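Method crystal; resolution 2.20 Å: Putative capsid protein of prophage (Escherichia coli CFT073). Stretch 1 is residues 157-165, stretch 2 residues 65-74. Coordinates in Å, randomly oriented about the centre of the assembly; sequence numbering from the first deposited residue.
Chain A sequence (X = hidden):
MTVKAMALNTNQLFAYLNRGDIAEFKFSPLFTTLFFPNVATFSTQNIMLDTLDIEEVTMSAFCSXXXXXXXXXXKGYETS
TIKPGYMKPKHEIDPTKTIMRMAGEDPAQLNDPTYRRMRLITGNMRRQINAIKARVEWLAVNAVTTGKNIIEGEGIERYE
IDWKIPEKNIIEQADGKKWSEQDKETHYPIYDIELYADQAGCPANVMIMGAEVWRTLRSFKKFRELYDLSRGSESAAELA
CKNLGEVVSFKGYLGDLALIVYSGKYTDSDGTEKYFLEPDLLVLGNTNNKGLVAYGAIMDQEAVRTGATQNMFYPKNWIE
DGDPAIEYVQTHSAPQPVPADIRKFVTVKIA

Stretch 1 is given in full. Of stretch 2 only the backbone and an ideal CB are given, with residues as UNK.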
ATOM      1  N   GLU A 157       8.943  -4.141  19.678  1.00 39.45           N
ATOM      2  CA  GLU A 157      10.231  -4.416  19.075  1.00 39.58           C
ATOM      3  C   GLU A 157      10.057  -4.953  17.645  1.00 37.62           C
ATOM      4  O   GLU A 157       9.168  -5.767  17.366  1.00 37.33           O
ATOM      5  CB  GLU A 157      11.033  -5.390  19.930  1.00 39.85           C
ATOM      6  CG  GLU A 157      11.877  -4.691  21.003  1.00 42.00           C
ATOM      7  CD  GLU A 157      12.827  -5.656  21.685  1.00 42.96           C
ATOM      8  OE1 GLU A 157      12.381  -6.790  21.995  1.00 47.77           O
ATOM      9  OE2 GLU A 157      14.017  -5.295  21.903  1.00 48.20           O
ATOM     10  N   ARG A 158      10.907  -4.448  16.756  1.00 35.47           N
ATOM     11  CA  ARG A 158      10.955  -4.852  15.352  1.00 33.73           C
ATOM     12  C   ARG A 158      10.968  -6.369  15.186  1.00 31.25           C
ATOM     13  O   ARG A 158      11.774  -7.047  15.794  1.00 31.26           O
ATOM     14  CB  ARG A 158      12.219  -4.263  14.763  1.00 34.26           C
ATOM     15  CG  ARG A 158      12.313  -4.190  13.294  1.00 34.81           C
ATOM     16  CD  ARG A 158      13.356  -3.124  12.977  1.00 37.68           C
ATOM     17  NE  ARG A 158      13.618  -3.028  11.557  1.00 39.12           N
ATOM     18  CZ  ARG A 158      14.698  -3.503  10.943  1.00 40.71           C
ATOM     19  NH1 ARG A 158      15.655  -4.133  11.614  1.00 41.52           N
ATOM     20  NH2 ARG A 158      14.806  -3.352   9.626  1.00 40.98           N
ATOM     21  N   TYR A 159      10.054  -6.898  14.375  1.00 29.16           N
ATOM     22  CA  TYR A 159       9.978  -8.350  14.100  1.00 27.23           C
ATOM     23  C   TYR A 159       9.512  -8.613  12.665  1.00 26.07           C
ATOM     24  O   TYR A 159       9.048  -7.706  11.991  1.00 24.93           O
ATOM     25  CB  TYR A 159       9.036  -9.023  15.087  1.00 26.82           C
ATOM     26  CG  TYR A 159       7.562  -8.788  14.814  1.00 25.98           C
ATOM     27  CD1 TYR A 159       6.802  -9.756  14.143  1.00 24.31           C
ATOM     28  CD2 TYR A 159       6.922  -7.599  15.231  1.00 26.87           C
ATOM     29  CE1 TYR A 159       5.475  -9.558  13.873  1.00 24.45           C
ATOM     30  CE2 TYR A 159       5.542  -7.389  14.976  1.00 24.81           C
ATOM     31  CZ  TYR A 159       4.840  -8.367  14.280  1.00 26.07           C
ATOM     32  OH  TYR A 159       3.498  -8.217  14.010  1.00 25.06           O
ATOM     33  N   GLU A 160       9.634  -9.863  12.220  1.00 25.55           N
ATOM     34  CA  GLU A 160       9.274 -10.263  10.856  1.00 24.83           C
ATOM     35  C   GLU A 160       7.983 -11.071  10.867  1.00 24.00           C
ATOM     36  O   GLU A 160       7.792 -11.928  11.711  1.00 23.16           O
ATOM     37  CB  GLU A 160      10.390 -11.085  10.194  1.00 24.65           C
ATOM     38  CG  GLU A 160      10.046 -11.539   8.771  1.00 24.25           C
ATOM     39  CD  GLU A 160      10.939 -12.632   8.259  1.00 25.68           C
ATOM     40  OE1 GLU A 160      10.727 -13.815   8.638  1.00 24.63           O
ATOM     41  OE2 GLU A 160      11.838 -12.312   7.453  1.00 25.46           O
ATOM     42  N   ILE A 161       7.093 -10.745   9.931  1.00 24.41           N
ATOM     43  CA  ILE A 161       5.960 -11.583   9.569  1.00 24.65           C
ATOM     44  C   ILE A 161       6.333 -12.293   8.281  1.00 24.96           C
ATOM     45  O   ILE A 161       6.789 -11.655   7.315  1.00 25.77           O
ATOM     46  CB  ILE A 161       4.669 -10.766   9.274  1.00 24.73           C
ATOM     47  CG1 ILE A 161       4.154 -10.090  10.530  1.00 24.95           C
ATOM     48  CG2 ILE A 161       3.575 -11.672   8.710  1.00 24.53           C
ATOM     49  CD1 ILE A 161       3.087  -8.991  10.229  1.00 25.28           C
ATOM     50  N   ASP A 162       6.113 -13.597   8.263  1.00 24.77           N
ATOM     51  CA  ASP A 162       6.363 -14.404   7.090  1.00 25.14           C
ATOM     52  C   ASP A 162       5.099 -15.196   6.743  1.00 25.11           C
ATOM     53  O   ASP A 162       4.650 -16.057   7.507  1.00 25.42           O
ATOM     54  CB  ASP A 162       7.545 -15.333   7.345  1.00 24.62           C
ATOM     55  CG  ASP A 162       7.971 -16.104   6.123  1.00 25.60           C
ATOM     56  OD1 ASP A 162       7.439 -15.854   5.013  1.00 26.70           O
ATOM     57  OD2 ASP A 162       8.867 -16.974   6.272  1.00 26.22           O
ATOM     58  N   TRP A 163       4.528 -14.860   5.595  1.00 25.65           N
ATOM     59  CA  TRP A 163       3.339 -15.538   5.055  1.00 26.21           C
ATOM     60  C   TRP A 163       3.705 -16.840   4.335  1.00 26.75           C
ATOM     61  O   TRP A 163       2.821 -17.562   3.896  1.00 27.09           O
ATOM     62  CB  TRP A 163       2.610 -14.619   4.099  1.00 26.17           C
ATOM     63  CG  TRP A 163       2.194 -13.289   4.734  1.00 25.92           C
ATOM     64  CD1 TRP A 163       2.735 -12.050   4.487  1.00 25.74           C
ATOM     65  CD2 TRP A 163       1.186 -13.098   5.741  1.00 25.17           C
ATOM     66  NE1 TRP A 163       2.103 -11.101   5.268  1.00 25.76           N
ATOM     67  CE2 TRP A 163       1.147 -11.708   6.036  1.00 25.62           C
ATOM     68  CE3 TRP A 163       0.311 -13.962   6.419  1.00 23.96           C
ATOM     69  CZ2 TRP A 163       0.267 -11.166   6.969  1.00 24.71           C
ATOM     70  CZ3 TRP A 163      -0.567 -13.423   7.348  1.00 25.03           C
ATOM     71  CH2 TRP A 163      -0.582 -12.030   7.618  1.00 25.49           C
ATOM     72  N   LYS A 164       5.010 -17.111   4.232  1.00 27.40           N
ATOM     73  CA  LYS A 164       5.577 -18.360   3.709  1.00 28.26           C
ATOM     74  C   LYS A 164       5.139 -18.566   2.263  1.00 27.50           C
ATOM     75  O   LYS A 164       4.456 -19.537   1.940  1.00 27.86           O
ATOM     76  CB  LYS A 164       5.209 -19.590   4.578  1.00 28.83           C
ATOM     77  CG  LYS A 164       5.658 -19.556   6.066  1.00 31.44           C
ATOM     78  CD  LYS A 164       6.941 -20.325   6.384  1.00 33.51           C
ATOM     79  CE  LYS A 164       7.002 -20.816   7.859  1.00 34.69           C
ATOM     80  NZ  LYS A 164       8.413 -21.020   8.376  1.00 36.25           N
ATOM     81  N   ILE A 165       5.522 -17.647   1.387  1.00 26.84           N
ATOM     82  CA  ILE A 165       5.224 -17.836  -0.026  1.00 26.40           C
ATOM     83  C   ILE A 165       6.136 -18.987  -0.523  1.00 25.70           C
ATOM     84  O   ILE A 165       7.301 -19.064  -0.134  1.00 26.25           O
ATOM     85  CB  ILE A 165       5.370 -16.510  -0.831  1.00 26.73           C
ATOM     86  CG1 ILE A 165       4.550 -16.601  -2.129  1.00 26.86           C
ATOM     87  CG2 ILE A 165       6.836 -16.156  -1.093  1.00 25.25           C
ATOM     88  CD1 ILE A 165       4.652 -15.377  -3.033  1.00 26.20           C
ATOM     89  N   UNK A  65      11.253 -12.896  16.040  1.00 22.82           N
ATOM     90  CA  UNK A  65      11.905 -11.693  16.495  1.00 22.76           C
ATOM     91  C   UNK A  65      13.179 -11.422  15.656  1.00 23.04           C
ATOM     92  O   UNK A  65      13.646 -12.293  14.887  1.00 22.10           O
ATOM     93  CB  UNK A  65      12.243 -11.812  17.982  1.00 22.76           C
ATOM     94  N   UNK A  66      13.733 -10.227  15.826  1.00 23.35           N
ATOM     95  CA  UNK A  66      14.917  -9.809  15.097  1.00 23.60           C
ATOM     96  C   UNK A  66      15.907  -9.251  16.106  1.00 25.37           C
ATOM     97  O   UNK A  66      15.518  -8.726  17.146  1.00 25.73           O
ATOM     98  CB  UNK A  66      14.579  -8.779  14.017  1.00 23.60           C
ATOM     99  N   UNK A  67      17.185  -9.407  15.809  1.00 27.22           N
ATOM    100  CA  UNK A  67      18.260  -8.758  16.561  1.00 28.49           C
ATOM    101  C   UNK A  67      19.038  -7.994  15.493  1.00 29.66           C
ATOM    102  O   UNK A  67      19.717  -8.595  14.660  1.00 30.27           O
ATOM    103  CB  UNK A  67      19.133  -9.750  17.332  1.00 28.49           C
ATOM    104  N   UNK A  68      18.872  -6.676  15.474  1.00 30.92           N
ATOM    105  CA  UNK A  68      19.403  -5.856  14.401  1.00 31.70           C
ATOM    106  C   UNK A  68      18.631  -6.157  13.131  1.00 32.57           C
ATOM    107  O   UNK A  68      17.388  -6.144  13.119  1.00 32.65           O
ATOM    108  CB  UNK A  68      20.901  -6.100  14.205  1.00 31.70           C
ATOM    109  N   UNK A  69      19.372  -6.447  12.065  1.00 33.09           N
ATOM    110  CA  UNK A  69      18.783  -6.875  10.814  1.00 33.70           C
ATOM    111  C   UNK A  69      18.687  -8.407  10.730  1.00 33.46           C
ATOM    112  O   UNK A  69      18.296  -8.944   9.702  1.00 34.10           O
ATOM    113  CB  UNK A  69      19.600  -6.328   9.642  1.00 33.70           C
ATOM    114  N   UNK A  70      19.030  -9.113  11.795  1.00 33.07           N
ATOM    115  CA  UNK A  70      19.014 -10.565  11.762  1.00 33.12           C
ATOM    116  C   UNK A  70      17.662 -11.116  12.239  1.00 32.02           C
ATOM    117  O   UNK A  70      17.238 -10.838  13.362  1.00 31.15           O
ATOM    118  CB  UNK A  70      20.149 -11.122  12.623  1.00 33.12           C
ATOM    119  N   UNK A  71      16.992 -11.897  11.387  1.00 30.93           N
ATOM    120  CA  UNK A  71      15.769 -12.581  11.797  1.00 30.22           C
ATOM    121  C   UNK A  71      16.134 -13.844  12.586  1.00 29.59           C
ATOM    122  O   UNK A  71      16.902 -14.655  12.111  1.00 29.78           O
ATOM    123  CB  UNK A  71      14.907 -12.929  10.582  1.00 30.22           C
ATOM    124  N   UNK A  72      15.590 -13.980  13.792  1.00 29.41           N
ATOM    125  CA  UNK A  72      15.796 -15.168  14.644  1.00 29.22           C
ATOM    126  C   UNK A  72      14.698 -16.190  14.366  1.00 28.49           C
ATOM    127  O   UNK A  72      13.763 -16.338  15.159  1.00 27.18           O
ATOM    128  CB  UNK A  72      15.807 -14.788  16.126  1.00 29.22           C
ATOM    129  N   UNK A  73      14.831 -16.914  13.259  1.00 28.46           N
ATOM    130  CA  UNK A  73      13.781 -17.824  12.798  1.00 29.01           C
ATOM    131  C   UNK A  73      13.567 -19.022  13.726  1.00 27.16           C
ATOM    132  O   UNK A  73      12.498 -19.623  13.724  1.00 26.36           O
ATOM    133  CB  UNK A  73      14.119 -18.326  11.393  1.00 29.01           C
ATOM    134  N   UNK A  74      14.577 -19.370  14.521  1.00 26.37           N
ATOM    135  CA  UNK A  74      14.419 -20.459  15.492  1.00 25.96           C
ATOM    136  C   UNK A  74      13.514 -20.034  16.631  1.00 25.12           C
ATOM    137  O   UNK A  74      12.954 -20.879  17.306  1.00 25.49           O
ATOM    138  CB  UNK A  74      15.778 -20.899  16.040  1.00 25.96           C
TER

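Position 65 lies opposite Tyr159, with the two CA atoms 4.5 Å apart. Its ideal CB is 5.1 Å from Tyr159 CB and on the same side of the sheet, while the tyrosine ring leads away. Phi of -74° is compatible with proline, and the loose approach to Tyr159 CB leaves room for many other side chains. The residue is Pro65; its CA packs 4.2 Å from Tyr159 CB, and of its side-chain atoms, CB comes nearest to stretch 1, 5.2 Å from Tyr159 CB.

At position 66 the CA-to-CB bond points toward stretch 1, and the ideal CB is 3.7 Å from Arg158 O. Phi/psi of -131/149 is ordinary for a strand. Ahead lie the backbone of Tyr159 and Glu160 and the extended Arg158 side chain, a surface suited to an apolar group; a long, unbranched one such as methionine could reach the Arg158 guanidinium, while leucine or isoleucine would cover less of it. The residue is Met66, with chi1 m, chi2 t and chi3 p. Its SD lies 3.8 Å from Tyr159 C, and its CE covers one face of the Arg158 guanidinium, 3.5 Å from Arg158 NH1. Water also joins the backbones here: water 1 accepts from Met66 N at 3.0 Å and lies 2.6 Å from Arg158 O.

Position 67 points away, and its extended backbone (-125/106) admits many residues, beta-branched ones among them. It is Val67, which starts a type II' turn ending at position 70.

Position 68 has phi/psi of 69/-129. The positive phi favours glycine, as does this corner of a type II' turn. Gly68 it is; its O lies 3.1 Å from Arg158 NH1, near the guanidinium plane, but the angle is too poor for a hydrogen bond.

Position 69, the next turn corner (-92/5), directs CB away, although the ideal CB is 4.9 Å from Arg158 NH1. Small polar residues such as serine, asparagine or aspartate would suit. The residue is Ser69, chi1 p.

Position 70 points away into space free of stretch 1, leaving the choice wide. Gln70 closes the turn: Val67 N donates to Gln70 O at 2.8 Å, and Gln70 N to Val67 O at 3.0 Å.

Position 71 points toward stretch 1, its ideal CB 4.4 Å from Glu160 OE2. A lysine or arginine could answer the charge, and a compact aliphatic group could pack beside the carboxylate. The residue is Val71, whose CG2 rests 3.7 Å from Glu160 OE2.

Position 72 is out of reach and weakly constrained. Gln72 NE2 donates a weak bond to Gln70 O at 3.3 Å.

At position 73 CB points sideways and has nothing of stretch 1 within 5.5 Å, but the carboxylates of Glu160 and Asp162 call for a long cation, arginine or lysine. Arg73 forms two salt bridges: NH1 to Glu160 OE1 and NH2 to Asp162 OD2, each 2.6 Å; the latter includes a weak hydrogen bond (127°). Lys164 NZ, a like charge, lies 3.5 Å from Arg73 NH2.

Position 74 is out of reach, with nothing of stretch 1 within 5.5 Å of its ideal CB, so stretch 1 does not restrict the choice; it is Asp74.

Stretch 2 65-74: PMVGSQVQRD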
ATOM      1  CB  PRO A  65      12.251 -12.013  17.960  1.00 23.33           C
ATOM      2  CG  PRO A  65      12.363 -13.471  18.034  1.00 23.14           C
ATOM      3  CD  PRO A  65      11.525 -14.051  16.909  1.00 22.15           C
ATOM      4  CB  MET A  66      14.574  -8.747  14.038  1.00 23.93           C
ATOM      5  CG  MET A  66      13.587  -9.219  12.943  1.00 23.28           C
ATOM      6  SD  MET A  66      13.109  -7.996  11.712  1.00 19.71           S
ATOM      7  CE  MET A  66      14.712  -7.511  11.065  1.00 19.20           C
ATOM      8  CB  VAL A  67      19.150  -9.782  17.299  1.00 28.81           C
ATOM      9  CG1 VAL A  67      20.216  -9.073  18.176  1.00 29.31           C
ATOM     10  CG2 VAL A  67      18.294 -10.713  18.159  1.00 28.90           C
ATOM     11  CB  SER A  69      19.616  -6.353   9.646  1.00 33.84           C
ATOM     12  OG  SER A  69      20.737  -7.207   9.430  1.00 36.61           O
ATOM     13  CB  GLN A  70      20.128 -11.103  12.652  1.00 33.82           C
ATOM     14  CG  GLN A  70      20.464 -12.570  12.403  1.00 37.74           C
ATOM     15  CD  GLN A  70      21.362 -12.788  11.182  1.00 42.61           C
ATOM     16  OE1 GLN A  70      21.723 -11.833  10.471  1.00 45.94           O
ATOM     17  NE2 GLN A  70      21.729 -14.054  10.934  1.00 44.81           N
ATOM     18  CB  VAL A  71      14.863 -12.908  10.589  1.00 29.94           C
ATOM     19  CG1 VAL A  71      13.601 -13.632  11.049  1.00 28.77           C
ATOM     20  CG2 VAL A  71      14.530 -11.617   9.846  1.00 29.30           C
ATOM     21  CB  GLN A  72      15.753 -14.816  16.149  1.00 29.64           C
ATOM     22  CG  GLN A  72      16.549 -13.600  16.584  1.00 31.85           C
ATOM     23  CD  GLN A  72      18.024 -13.782  16.377  1.00 34.65           C
ATOM     24  OE1 GLN A  72      18.703 -14.404  17.197  1.00 38.83           O
ATOM     25  NE2 GLN A  72      18.538 -13.245  15.279  1.00 36.49           N
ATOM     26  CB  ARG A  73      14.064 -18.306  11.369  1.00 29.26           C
ATOM     27  CG  ARG A  73      13.989 -17.225  10.271  1.00 32.01           C
ATOM     28  CD  ARG A  73      13.724 -17.869   8.881  1.00 34.17           C
ATOM     29  NE  ARG A  73      12.319 -18.271   8.776  1.00 40.04           N
ATOM     30  CZ  ARG A  73      11.324 -17.475   8.357  1.00 41.55           C
ATOM     31  NH1 ARG A  73      11.552 -16.221   7.958  1.00 42.58           N
ATOM     32  NH2 ARG A  73      10.084 -17.948   8.328  1.00 42.67           N
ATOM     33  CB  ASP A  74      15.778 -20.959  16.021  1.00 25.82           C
ATOM     34  CG  ASP A  74      16.597 -21.665  14.948  1.00 25.73           C
ATOM     35  OD1 ASP A  74      16.028 -21.985  13.871  1.00 26.47           O
ATOM     36  OD2 ASP A  74      17.809 -21.886  15.161  1.00 23.83           O
TER
HETATM   37  O   HOH W   1      12.114  -8.695  17.820  1.00 22.05           O
HETATM   38  O   HOH W   2      14.359  -6.257  16.710  1.00 33.39           O
HETATM   39  O   HOH W   3      13.757 -13.997   6.827  1.00 36.93           O
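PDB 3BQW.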